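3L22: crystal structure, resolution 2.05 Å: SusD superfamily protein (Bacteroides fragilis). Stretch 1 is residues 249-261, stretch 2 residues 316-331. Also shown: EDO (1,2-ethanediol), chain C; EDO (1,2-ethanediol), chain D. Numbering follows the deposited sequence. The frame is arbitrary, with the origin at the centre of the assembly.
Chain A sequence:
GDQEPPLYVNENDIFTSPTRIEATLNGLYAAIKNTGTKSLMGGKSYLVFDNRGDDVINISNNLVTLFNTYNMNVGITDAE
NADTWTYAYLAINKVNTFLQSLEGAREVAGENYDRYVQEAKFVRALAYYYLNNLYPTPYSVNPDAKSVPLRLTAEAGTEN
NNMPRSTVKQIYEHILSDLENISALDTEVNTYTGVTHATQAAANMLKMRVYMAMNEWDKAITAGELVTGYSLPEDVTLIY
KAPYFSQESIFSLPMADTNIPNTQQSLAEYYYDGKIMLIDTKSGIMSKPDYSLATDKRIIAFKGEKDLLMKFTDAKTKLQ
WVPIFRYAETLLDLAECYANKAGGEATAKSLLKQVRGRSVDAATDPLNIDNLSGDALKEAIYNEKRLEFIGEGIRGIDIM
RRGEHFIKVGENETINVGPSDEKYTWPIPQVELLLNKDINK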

# COMPACT_ATOMS: atom_id res chain seq x y z
N SER A 249 -1.33 -1.91 14.86
CA SER A 249 -0.72 -2.51 13.69
C SER A 249 -1.52 -3.71 13.22
O SER A 249 -1.71 -4.66 13.97
CB SER A 249 0.71 -2.96 14.02
OG SER A 249 1.46 -1.88 14.53
N ILE A 250 -2.00 -3.66 11.99
CA ILE A 250 -2.76 -4.77 11.43
C ILE A 250 -1.83 -5.66 10.64
O ILE A 250 -1.76 -6.87 10.88
CB ILE A 250 -3.96 -4.28 10.58
CG1 ILE A 250 -4.92 -3.45 11.45
CG2 ILE A 250 -4.65 -5.51 9.95
CD1 ILE A 250 -5.90 -2.55 10.70
N PHE A 251 -1.15 -5.10 9.65
CA PHE A 251 -0.25 -5.89 8.80
C PHE A 251 0.95 -5.04 8.38
O PHE A 251 0.77 -3.91 7.91
CB PHE A 251 -1.00 -6.44 7.56
CG PHE A 251 -0.14 -7.27 6.65
CD1 PHE A 251 0.33 -8.51 7.07
CD2 PHE A 251 0.22 -6.81 5.38
CE1 PHE A 251 1.19 -9.26 6.27
CE2 PHE A 251 1.05 -7.58 4.54
CZ PHE A 251 1.54 -8.78 4.99
N SER A 252 2.15 -5.62 8.54
CA SER A 252 3.42 -4.98 8.20
C SER A 252 4.39 -5.98 7.66
O SER A 252 4.23 -7.21 7.84
CB SER A 252 4.09 -4.36 9.45
OG SER A 252 3.26 -3.43 10.10
N LEU A 253 5.41 -5.47 6.98
CA LEU A 253 6.51 -6.29 6.45
C LEU A 253 7.71 -6.09 7.39
O LEU A 253 8.23 -4.95 7.50
CB LEU A 253 6.88 -5.87 5.03
CG LEU A 253 5.71 -5.62 4.07
CD1 LEU A 253 6.26 -5.19 2.66
CD2 LEU A 253 4.88 -6.86 3.99
N PRO A 254 8.09 -7.15 8.11
CA PRO A 254 9.15 -7.03 9.11
C PRO A 254 10.51 -7.12 8.46
O PRO A 254 10.63 -7.68 7.36
CB PRO A 254 8.91 -8.25 10.01
CG PRO A 254 8.39 -9.28 9.03
CD PRO A 254 7.55 -8.53 8.06
N MSE A 255 11.52 -6.61 9.14
CA MSE A 255 12.91 -6.67 8.67
C MSE A 255 13.75 -7.34 9.74
O MSE A 255 13.46 -7.23 10.94
CB MSE A 255 13.43 -5.25 8.52
CG MSE A 255 12.75 -4.40 7.50
SE MSE A 255 13.21 -5.05 5.72
CE MSE A 255 11.91 -3.97 4.69
N ALA A 256 14.84 -7.96 9.30
CA ALA A 256 15.83 -8.57 10.13
C ALA A 256 17.19 -8.26 9.52
O ALA A 256 17.30 -8.02 8.31
CB ALA A 256 15.61 -10.11 10.23
N ASP A 257 18.22 -8.29 10.36
CA ASP A 257 19.57 -7.90 9.93
C ASP A 257 19.98 -8.64 8.66
O ASP A 257 20.67 -8.08 7.83
CB ASP A 257 20.61 -8.18 11.01
CG ASP A 257 20.45 -7.29 12.25
OD1 ASP A 257 20.05 -6.11 12.14
OD2 ASP A 257 20.75 -7.78 13.36
N THR A 258 19.55 -9.88 8.51
CA THR A 258 19.98 -10.72 7.44
C THR A 258 19.10 -10.58 6.18
O THR A 258 19.31 -11.30 5.24
CB THR A 258 19.95 -12.20 7.92
OG1 THR A 258 18.60 -12.54 8.30
CG2 THR A 258 20.94 -12.41 9.10
N ASN A 259 18.08 -9.73 6.17
CA ASN A 259 17.23 -9.61 4.97
C ASN A 259 16.83 -8.18 4.64
O ASN A 259 15.89 -7.97 3.90
CB ASN A 259 15.99 -10.52 5.09
CG ASN A 259 14.99 -10.07 6.21
OD1 ASN A 259 14.74 -8.89 6.41
ND2 ASN A 259 14.40 -11.04 6.89
N ILE A 260 17.55 -7.21 5.22
CA ILE A 260 17.29 -5.79 4.91
C ILE A 260 17.55 -5.47 3.42
O ILE A 260 18.32 -6.19 2.76
CB ILE A 260 18.08 -4.83 5.82
CG1 ILE A 260 19.59 -5.20 5.83
CG2 ILE A 260 17.48 -4.80 7.23
CD1 ILE A 260 20.54 -4.11 6.27
N PRO A 261 16.95 -4.39 2.90
CA PRO A 261 17.22 -4.06 1.51
C PRO A 261 18.65 -3.60 1.28
O PRO A 261 19.32 -3.11 2.18
CB PRO A 261 16.23 -2.92 1.22
CG PRO A 261 15.13 -3.02 2.26
CD PRO A 261 15.93 -3.50 3.48
N LYS A 316 21.10 3.29 9.08
CA LYS A 316 22.20 2.45 9.51
C LYS A 316 21.75 0.99 9.57
O LYS A 316 22.40 0.15 8.98
CB LYS A 316 22.70 2.92 10.87
CG LYS A 316 24.00 2.27 11.34
CD LYS A 316 24.51 2.88 12.67
N THR A 317 20.65 0.68 10.26
CA THR A 317 20.25 -0.73 10.43
C THR A 317 19.19 -1.17 9.43
O THR A 317 19.12 -2.35 9.08
CB THR A 317 19.72 -0.99 11.83
OG1 THR A 317 18.40 -0.43 11.94
CG2 THR A 317 20.73 -0.46 12.94
N LYS A 318 18.39 -0.23 8.98
CA LYS A 318 17.28 -0.44 8.07
C LYS A 318 16.20 -1.35 8.67
O LYS A 318 15.38 -1.95 7.92
CB LYS A 318 17.74 -0.93 6.69
CG LYS A 318 18.94 -0.22 6.10
CD LYS A 318 19.14 -0.62 4.61
CE LYS A 318 20.56 -0.39 4.07
NZ LYS A 318 20.57 -0.55 2.55
N LEU A 319 16.16 -1.43 10.01
CA LEU A 319 15.31 -2.45 10.67
C LEU A 319 13.86 -2.01 10.84
O LEU A 319 13.03 -2.80 11.28
CB LEU A 319 15.88 -2.85 12.02
CG LEU A 319 17.14 -3.71 11.97
CD1 LEU A 319 17.83 -3.75 13.32
CD2 LEU A 319 16.74 -5.13 11.50
N GLN A 320 13.52 -0.78 10.49
CA GLN A 320 12.14 -0.34 10.67
C GLN A 320 11.20 -1.12 9.76
O GLN A 320 11.46 -1.27 8.55
CB GLN A 320 11.99 1.15 10.46
CG GLN A 320 12.68 1.96 11.57
CD GLN A 320 12.87 3.47 11.25
OE1 GLN A 320 13.57 3.86 10.30
NE2 GLN A 320 12.26 4.31 12.08
N TRP A 321 10.12 -1.63 10.34
CA TRP A 321 9.10 -2.34 9.58
C TRP A 321 8.30 -1.40 8.66
O TRP A 321 8.16 -0.20 8.95
CB TRP A 321 8.13 -3.01 10.54
CG TRP A 321 8.69 -4.17 11.34
CD1 TRP A 321 10.01 -4.46 11.59
CD2 TRP A 321 7.93 -5.12 12.06
NE1 TRP A 321 10.11 -5.58 12.37
CE2 TRP A 321 8.84 -6.00 12.69
CE3 TRP A 321 6.55 -5.34 12.24
CZ2 TRP A 321 8.42 -7.05 13.50
CZ3 TRP A 321 6.15 -6.41 13.05
CH2 TRP A 321 7.08 -7.25 13.65
N VAL A 322 7.86 -1.93 7.52
CA VAL A 322 7.06 -1.22 6.57
C VAL A 322 5.60 -1.50 6.93
O VAL A 322 5.14 -2.65 6.86
CB VAL A 322 7.39 -1.66 5.14
CG1 VAL A 322 6.51 -0.92 4.06
CG2 VAL A 322 8.91 -1.42 4.90
N PRO A 323 4.86 -0.47 7.38
CA PRO A 323 3.46 -0.62 7.76
C PRO A 323 2.52 -0.59 6.54
O PRO A 323 2.44 0.44 5.81
CB PRO A 323 3.24 0.60 8.64
CG PRO A 323 4.10 1.65 8.05
CD PRO A 323 5.31 0.93 7.51
N ILE A 324 1.82 -1.69 6.29
CA ILE A 324 0.88 -1.78 5.16
C ILE A 324 -0.51 -1.30 5.61
O ILE A 324 -1.06 -0.41 5.00
CB ILE A 324 0.84 -3.21 4.59
CG1 ILE A 324 2.25 -3.65 4.12
CG2 ILE A 324 -0.19 -3.37 3.47
CD1 ILE A 324 2.89 -2.78 3.04
N PHE A 325 -1.06 -1.92 6.64
CA PHE A 325 -2.35 -1.56 7.21
C PHE A 325 -2.21 -1.30 8.70
O PHE A 325 -1.68 -2.16 9.45
CB PHE A 325 -3.37 -2.70 7.06
CG PHE A 325 -3.59 -3.17 5.65
CD1 PHE A 325 -3.83 -2.27 4.62
CD2 PHE A 325 -3.62 -4.54 5.36
CE1 PHE A 325 -4.06 -2.71 3.34
CE2 PHE A 325 -3.84 -4.99 4.10
CZ PHE A 325 -4.06 -4.08 3.08
N ARG A 326 -2.72 -0.17 9.15
CA ARG A 326 -2.91 0.08 10.58
C ARG A 326 -4.27 0.69 10.84
O ARG A 326 -4.95 1.19 9.91
CB ARG A 326 -1.75 0.92 11.15
CG ARG A 326 -1.56 2.27 10.63
CD ARG A 326 -0.31 2.89 11.25
NE ARG A 326 0.10 4.14 10.64
CZ ARG A 326 -0.37 5.36 10.95
NH1 ARG A 326 -1.31 5.56 11.87
NH2 ARG A 326 0.12 6.43 10.33
N TYR A 327 -4.69 0.65 12.10
CA TYR A 327 -6.07 0.96 12.44
C TYR A 327 -6.53 2.39 12.16
O TYR A 327 -7.71 2.60 11.91
CB TYR A 327 -6.35 0.56 13.89
CG TYR A 327 -7.80 0.61 14.31
CD1 TYR A 327 -8.78 -0.08 13.61
CD2 TYR A 327 -8.18 1.31 15.45
CE1 TYR A 327 -10.12 0.01 13.98
CE2 TYR A 327 -9.50 1.37 15.86
CZ TYR A 327 -10.46 0.71 15.13
OH TYR A 327 -11.74 0.78 15.57
N ALA A 328 -5.65 3.39 12.21
CA ALA A 328 -6.07 4.73 11.79
C ALA A 328 -6.56 4.69 10.35
O ALA A 328 -7.47 5.46 10.00
CB ALA A 328 -4.95 5.77 11.95
N GLU A 329 -5.99 3.83 9.50
CA GLU A 329 -6.47 3.70 8.14
C GLU A 329 -7.90 3.11 8.09
O GLU A 329 -8.76 3.57 7.31
CB GLU A 329 -5.55 2.84 7.25
CG GLU A 329 -5.85 3.06 5.76
CD GLU A 329 -5.36 1.94 4.88
OE1 GLU A 329 -4.27 1.34 5.20
OE2 GLU A 329 -6.05 1.64 3.87
N THR A 330 -8.13 2.07 8.89
CA THR A 330 -9.45 1.46 9.00
C THR A 330 -10.49 2.57 9.23
O THR A 330 -11.49 2.64 8.54
CB THR A 330 -9.54 0.48 10.16
OG1 THR A 330 -8.41 -0.43 10.13
CG2 THR A 330 -10.91 -0.29 10.16
N LEU A 331 -10.21 3.44 10.19
CA LEU A 331 -11.14 4.51 10.58
C LEU A 331 -11.35 5.59 9.50
O LEU A 331 -12.49 5.98 9.23
CB LEU A 331 -10.67 5.14 11.91
CG LEU A 331 -10.71 4.20 13.15
CD1 LEU A 331 -10.10 4.86 14.38
CD2 LEU A 331 -12.12 3.70 13.47
C1 EDO C . -6.83 3.35 0.97
O1 EDO C . -6.23 3.68 2.21
C2 EDO C . -5.82 3.26 -0.18
O2 EDO C . -6.66 3.08 -1.37
C1 EDO D . -16.43 0.56 14.18
O1 EDO D . -17.37 -0.39 13.65
C2 EDO D . -15.44 1.05 13.11
O2 EDO D . -14.03 0.75 13.34
O HOH W 1 0.96 -2.03 10.36
O HOH W 2 13.13 -5.21 12.67
O HOH W 3 20.70 -4.27 10.11

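Stretch 2 meets stretch 1 first through a loop and then as an antiparallel strand partner, the two together burying 1028 Å². At the loop end, Thr 317 contributes mainly its carbonyl: water 3 donates to Thr 317 O (2.7 Å) and to Asp 257 OD1 (2.8 Å), bridging Thr 317 and Asp 257, which are not in direct contact with each other. Thr 317 OG1 also accepts from Leu 319 N at 3.1 Å (N-H...O 150°), a bond local to the loop.

Lys 318 points toward stretch 1. Its extended side chain, with chi2 to chi4 all t, carries NZ to 2.9 Å from Pro 261 O, a hydrogen bond donated by the lysine, while Lys 318 CB packs 3.9 Å from Ile 260 CG2. Leu 319 leaves the backbone sideways, but its end comes nearer: Leu 319 CD2 lies 4.3 Å from Ile 260 CG2, and Leu 319 CD1 is 3.4 Å from Asp 257 OD1.

Trp 321 presents a ring face to Pro 254. Pro 254 CA sits 3.5 Å from the centroid of the Trp 321 five-membered ring and 2° off its normal, so this CH-pi contact is almost perfectly centred. Water 2 reinforces the junction, donating to Met 255 O (2.7 Å) and Leu 319 O (2.8 Å) and accepting a weak bond from Trp 321 NE1 (3.1 Å).

The ladder proper begins at Val 322, whose N donates to Leu 253 O (3.0 Å, 160°) while Leu 253 N donates to Val 322 O (2.8 Å, 166°). This reciprocal pair is the signature of a hydrogen-bonded antiparallel bridge. Val 322 CG2 also meets the selenomethionine Met 255 at its CE, 3.9 Å away. Pro 323 has no amide hydrogen to donate and faces Ser 252 as a non-hydrogen-bonded pair, with CA atoms 4.4 Å apart.

Beta bulges then shift the register. Phe 251 O accepts from both Ile 324 N (2.9 Å, 140°) and Phe 325 N (3.0 Å, 167°); in turn, Phe 325 O accepts from Ile 250 N (3.0 Å, 144°) and Phe 251 N (3.0 Å, 169°). In each fork the Phe 251–Phe 325 bond is the straighter. Water 1 donates to Phe 325 O at 2.8 Å and hydrogen-bonds Ser 252 OG at 2.7 Å. Apolar packing accompanies the fork, with Ile 324 CB 3.7 Å from Phe 251 CD2 and Phe 325 CD2 3.9 Å from Phe 251 CB.

Arg 326 pairs with Ser 249 (CA-CA 4.6 Å) and occupies the N-cap position. In the helix that follows, Thr 330 OG1 approaches Ile 250 CD1 to 3.3 Å.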